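Local coordinates for protein tyrosine--tRNA ligase, mitochondrial (Coccidioides posadasii, PDB 5IJX) that probably attaches L-tyrosine to its cognate tRNA in the mitochondrion at the expense of ATP, this chain holding the class I catalytic domain, at residues Leu46-Leu60 / Asp272-Pro284. Numbering follows the deposited sequence.
Sequences LVNSVVGQRDALDKL and DPDLANPYGITTP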
# COMPACT_ATOMS: atom_id res chain seq x y z
N LEU A 46 17.39 15.61 27.44
CA LEU A 46 16.38 14.84 26.72
C LEU A 46 16.66 14.76 25.22
O LEU A 46 15.92 14.07 24.51
CB LEU A 46 14.99 15.45 26.93
CG LEU A 46 14.43 15.40 28.36
CD1 LEU A 46 13.11 16.14 28.43
CD2 LEU A 46 14.27 13.97 28.84
N VAL A 47 17.69 15.44 24.73
CA VAL A 47 17.99 15.50 23.31
C VAL A 47 19.21 14.63 23.07
O VAL A 47 20.34 15.05 23.34
CB VAL A 47 18.22 16.94 22.83
CG1 VAL A 47 18.53 16.96 21.34
CG2 VAL A 47 17.00 17.80 23.14
N ASN A 48 19.00 13.41 22.58
CA ASN A 48 20.14 12.61 22.14
C ASN A 48 20.67 13.09 20.79
O ASN A 48 21.88 13.11 20.58
CB ASN A 48 19.76 11.13 22.06
CG ASN A 48 20.90 10.27 21.53
OD1 ASN A 48 20.81 9.71 20.43
ND2 ASN A 48 21.97 10.17 22.30
N SER A 49 19.78 13.50 19.88
CA SER A 49 20.24 14.11 18.63
C SER A 49 19.04 14.74 17.93
O SER A 49 17.89 14.47 18.27
CB SER A 49 20.93 13.09 17.72
OG SER A 49 19.98 12.29 17.04
N VAL A 50 19.35 15.58 16.95
CA VAL A 50 18.35 16.24 16.12
C VAL A 50 18.40 15.63 14.73
O VAL A 50 19.49 15.46 14.16
CB VAL A 50 18.60 17.76 16.05
CG1 VAL A 50 17.66 18.40 15.03
CG2 VAL A 50 18.41 18.40 17.41
N VAL A 51 17.23 15.30 14.19
CA VAL A 51 17.12 14.88 12.80
C VAL A 51 16.78 16.12 11.99
O VAL A 51 15.69 16.68 12.11
CB VAL A 51 16.06 13.78 12.62
CG1 VAL A 51 16.33 13.01 11.33
CG2 VAL A 51 16.05 12.84 13.81
N GLY A 52 17.73 16.56 11.16
CA GLY A 52 17.69 17.85 10.51
C GLY A 52 18.76 18.77 11.07
O GLY A 52 19.52 18.42 11.98
N GLN A 53 18.81 19.98 10.51
CA GLN A 53 19.74 20.98 11.00
C GLN A 53 19.27 21.49 12.36
O GLN A 53 18.14 21.96 12.50
CB GLN A 53 19.87 22.13 10.01
CG GLN A 53 20.99 21.94 8.99
CD GLN A 53 21.29 23.21 8.22
OE1 GLN A 53 20.69 24.26 8.45
NE2 GLN A 53 22.24 23.12 7.29
N ARG A 54 20.15 21.37 13.36
CA ARG A 54 19.77 21.70 14.74
C ARG A 54 19.35 23.16 14.86
O ARG A 54 18.26 23.47 15.37
CB ARG A 54 20.93 21.37 15.67
CG ARG A 54 20.66 21.62 17.15
CD ARG A 54 21.13 22.99 17.58
NE ARG A 54 20.86 23.24 19.00
CZ ARG A 54 20.59 24.43 19.52
NH1 ARG A 54 20.54 25.51 18.75
NH2 ARG A 54 20.37 24.55 20.82
N ASP A 55 20.21 24.08 14.41
CA ASP A 55 19.89 25.50 14.52
C ASP A 55 18.64 25.86 13.73
O ASP A 55 17.90 26.77 14.11
CB ASP A 55 21.07 26.34 14.06
CG ASP A 55 22.29 26.19 14.96
OD1 ASP A 55 23.41 26.48 14.50
OD2 ASP A 55 22.11 25.79 16.13
N ALA A 56 18.39 25.16 12.62
CA ALA A 56 17.16 25.38 11.87
C ALA A 56 15.94 25.01 12.70
O ALA A 56 14.91 25.69 12.65
CB ALA A 56 17.18 24.57 10.57
N LEU A 57 16.03 23.93 13.48
CA LEU A 57 14.91 23.52 14.33
C LEU A 57 14.72 24.50 15.48
O LEU A 57 13.58 24.88 15.79
CB LEU A 57 15.14 22.11 14.86
CG LEU A 57 14.14 21.61 15.91
CD1 LEU A 57 12.70 21.72 15.40
CD2 LEU A 57 14.45 20.18 16.31
N ASP A 58 15.81 24.89 16.14
CA ASP A 58 15.72 25.94 17.15
C ASP A 58 15.02 27.17 16.58
O ASP A 58 14.12 27.74 17.22
CB ASP A 58 17.13 26.30 17.64
CG ASP A 58 17.12 26.94 19.01
OD1 ASP A 58 16.08 26.89 19.70
OD2 ASP A 58 18.17 27.48 19.42
N LYS A 59 15.41 27.57 15.37
CA LYS A 59 14.77 28.70 14.70
C LYS A 59 13.27 28.45 14.52
O LYS A 59 12.45 29.32 14.81
CB LYS A 59 15.44 28.94 13.35
CG LYS A 59 14.99 30.18 12.61
CD LYS A 59 15.83 30.40 11.36
CE LYS A 59 15.13 29.89 10.12
NZ LYS A 59 16.06 29.73 8.96
N LEU A 60 12.91 27.27 14.02
CA LEU A 60 11.50 26.94 13.81
C LEU A 60 10.71 27.11 15.10
O LEU A 60 9.71 27.84 15.14
CB LEU A 60 11.38 25.51 13.28
CG LEU A 60 9.95 24.96 13.17
CD1 LEU A 60 9.19 25.67 12.05
CD2 LEU A 60 9.97 23.47 12.94
N ASP A 272 10.61 31.19 3.95
CA ASP A 272 11.79 30.52 4.50
C ASP A 272 11.54 29.02 4.57
O ASP A 272 10.67 28.58 5.33
CB ASP A 272 12.11 31.06 5.88
CG ASP A 272 13.33 30.40 6.49
OD1 ASP A 272 14.16 29.85 5.73
OD2 ASP A 272 13.47 30.43 7.73
N PRO A 273 12.28 28.19 3.82
CA PRO A 273 12.01 26.75 3.86
C PRO A 273 12.17 26.14 5.24
O PRO A 273 11.43 25.20 5.58
CB PRO A 273 13.04 26.17 2.87
CG PRO A 273 13.50 27.32 2.05
CD PRO A 273 13.41 28.52 2.93
N ASP A 274 13.10 26.64 6.05
CA ASP A 274 13.31 26.10 7.38
C ASP A 274 12.05 26.17 8.23
O ASP A 274 11.92 25.41 9.20
CB ASP A 274 14.45 26.85 8.08
CG ASP A 274 15.79 26.58 7.43
OD1 ASP A 274 15.82 25.99 6.33
OD2 ASP A 274 16.82 26.97 8.02
N LEU A 275 11.12 27.07 7.91
CA LEU A 275 9.87 27.19 8.65
C LEU A 275 8.77 26.28 8.12
O LEU A 275 7.72 26.17 8.76
CB LEU A 275 9.38 28.65 8.61
CG LEU A 275 10.31 29.68 9.26
CD1 LEU A 275 9.76 31.08 9.08
CD2 LEU A 275 10.53 29.37 10.73
N ALA A 276 8.98 25.63 6.98
CA ALA A 276 7.99 24.75 6.38
C ALA A 276 8.38 23.28 6.42
O ALA A 276 7.56 22.43 6.05
CB ALA A 276 7.74 25.15 4.92
N ASN A 277 9.59 22.95 6.87
CA ASN A 277 10.11 21.60 6.75
C ASN A 277 9.85 20.78 8.01
O ASN A 277 9.60 21.33 9.08
CB ASN A 277 11.61 21.64 6.48
CG ASN A 277 11.94 21.91 5.03
OD1 ASN A 277 11.05 22.15 4.21
ND2 ASN A 277 13.22 21.86 4.69
N PRO A 278 9.90 19.46 7.90
CA PRO A 278 9.79 18.60 9.08
C PRO A 278 11.13 18.38 9.76
O PRO A 278 12.19 18.42 9.14
CB PRO A 278 9.25 17.29 8.49
CG PRO A 278 9.87 17.24 7.13
CD PRO A 278 9.93 18.67 6.65
N TYR A 279 11.06 18.15 11.07
CA TYR A 279 12.25 17.93 11.88
C TYR A 279 11.99 16.78 12.86
O TYR A 279 10.85 16.35 13.08
CB TYR A 279 12.65 19.19 12.65
CG TYR A 279 13.02 20.37 11.78
CD1 TYR A 279 14.34 20.63 11.45
CD2 TYR A 279 12.04 21.23 11.28
CE1 TYR A 279 14.68 21.71 10.65
CE2 TYR A 279 12.37 22.31 10.49
CZ TYR A 279 13.69 22.54 10.17
OH TYR A 279 14.02 23.62 9.38
N GLY A 280 13.08 16.29 13.45
CA GLY A 280 12.98 15.20 14.40
C GLY A 280 13.85 15.44 15.61
O GLY A 280 14.83 16.19 15.57
N ILE A 281 13.48 14.79 16.71
CA ILE A 281 14.26 14.78 17.94
C ILE A 281 14.30 13.35 18.47
O ILE A 281 13.27 12.68 18.55
CB ILE A 281 13.70 15.73 19.00
CG1 ILE A 281 13.61 17.16 18.45
CG2 ILE A 281 14.58 15.71 20.26
CD1 ILE A 281 12.93 18.14 19.38
N THR A 282 15.50 12.89 18.83
CA THR A 282 15.70 11.58 19.42
C THR A 282 16.26 11.75 20.82
O THR A 282 17.22 12.52 21.03
CB THR A 282 16.64 10.71 18.58
OG1 THR A 282 17.90 11.38 18.42
CG2 THR A 282 16.04 10.42 17.21
N THR A 283 15.67 11.04 21.78
CA THR A 283 16.06 11.07 23.18
C THR A 283 17.10 10.00 23.47
O THR A 283 17.29 9.07 22.68
CB THR A 283 14.84 10.83 24.07
OG1 THR A 283 14.42 9.47 23.94
CG2 THR A 283 13.70 11.75 23.67
N PRO A 284 17.80 10.10 24.60
CA PRO A 284 18.72 9.02 24.99
C PRO A 284 18.01 7.69 25.19
O PRO A 284 16.80 7.59 25.01
CB PRO A 284 19.32 9.54 26.30
CG PRO A 284 19.18 11.03 26.22
CD PRO A 284 17.91 11.28 25.48
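Tyr279 lies beneath the first turns of helix 54-63, at the antiparallel border of the class I Rossmann-fold sheet, where edge strand 49-51 pairs with strand 279-283. Its flat ring suits the shallow trough that the helix offers: Leu57 CA sits over one face, 4.1 Å above the plane, while Leu60 CD2 comes obliquely to within 3.5 Å of Tyr279 CD2, and the small methyl of Ala56 leaves room for the hydroxyl end. The two branches of Leu57 spread over one side of the strand, CD1 meeting Tyr279 CB and CD2 meeting Ile281 CG1; its CG stands anti to the backbone N (chi1 172°), which sends both tips down onto the sheet. On the other face Val51 lies over Gly280, which leaves the hollow that Val51 CG2 occupies, and the Val51 side chain also touches Ile246, Leu247 and Met250 of helix 243-259. Gly52, at a phi of 111° that glycine adopts readily, carries the chain past the tyrosine ring. Toward the far end a classic beta bulge sets Asn48 and Ser49 against Thr282, and the paired hydroxyls Ser49 OG and Thr282 OG1 bond at 2.7 Å. From the same helix as Leu57, long Lys59 reaches Asp274 and, by a weak bond, Asp272 in a salt-bridge network, its NZ standing above the Asp274 carboxylate plane, 3.0 Å from OD2. Tyr279 OH donates to Asp274 O at 2.8 Å, lying in the carbonyl plane on a lone pair.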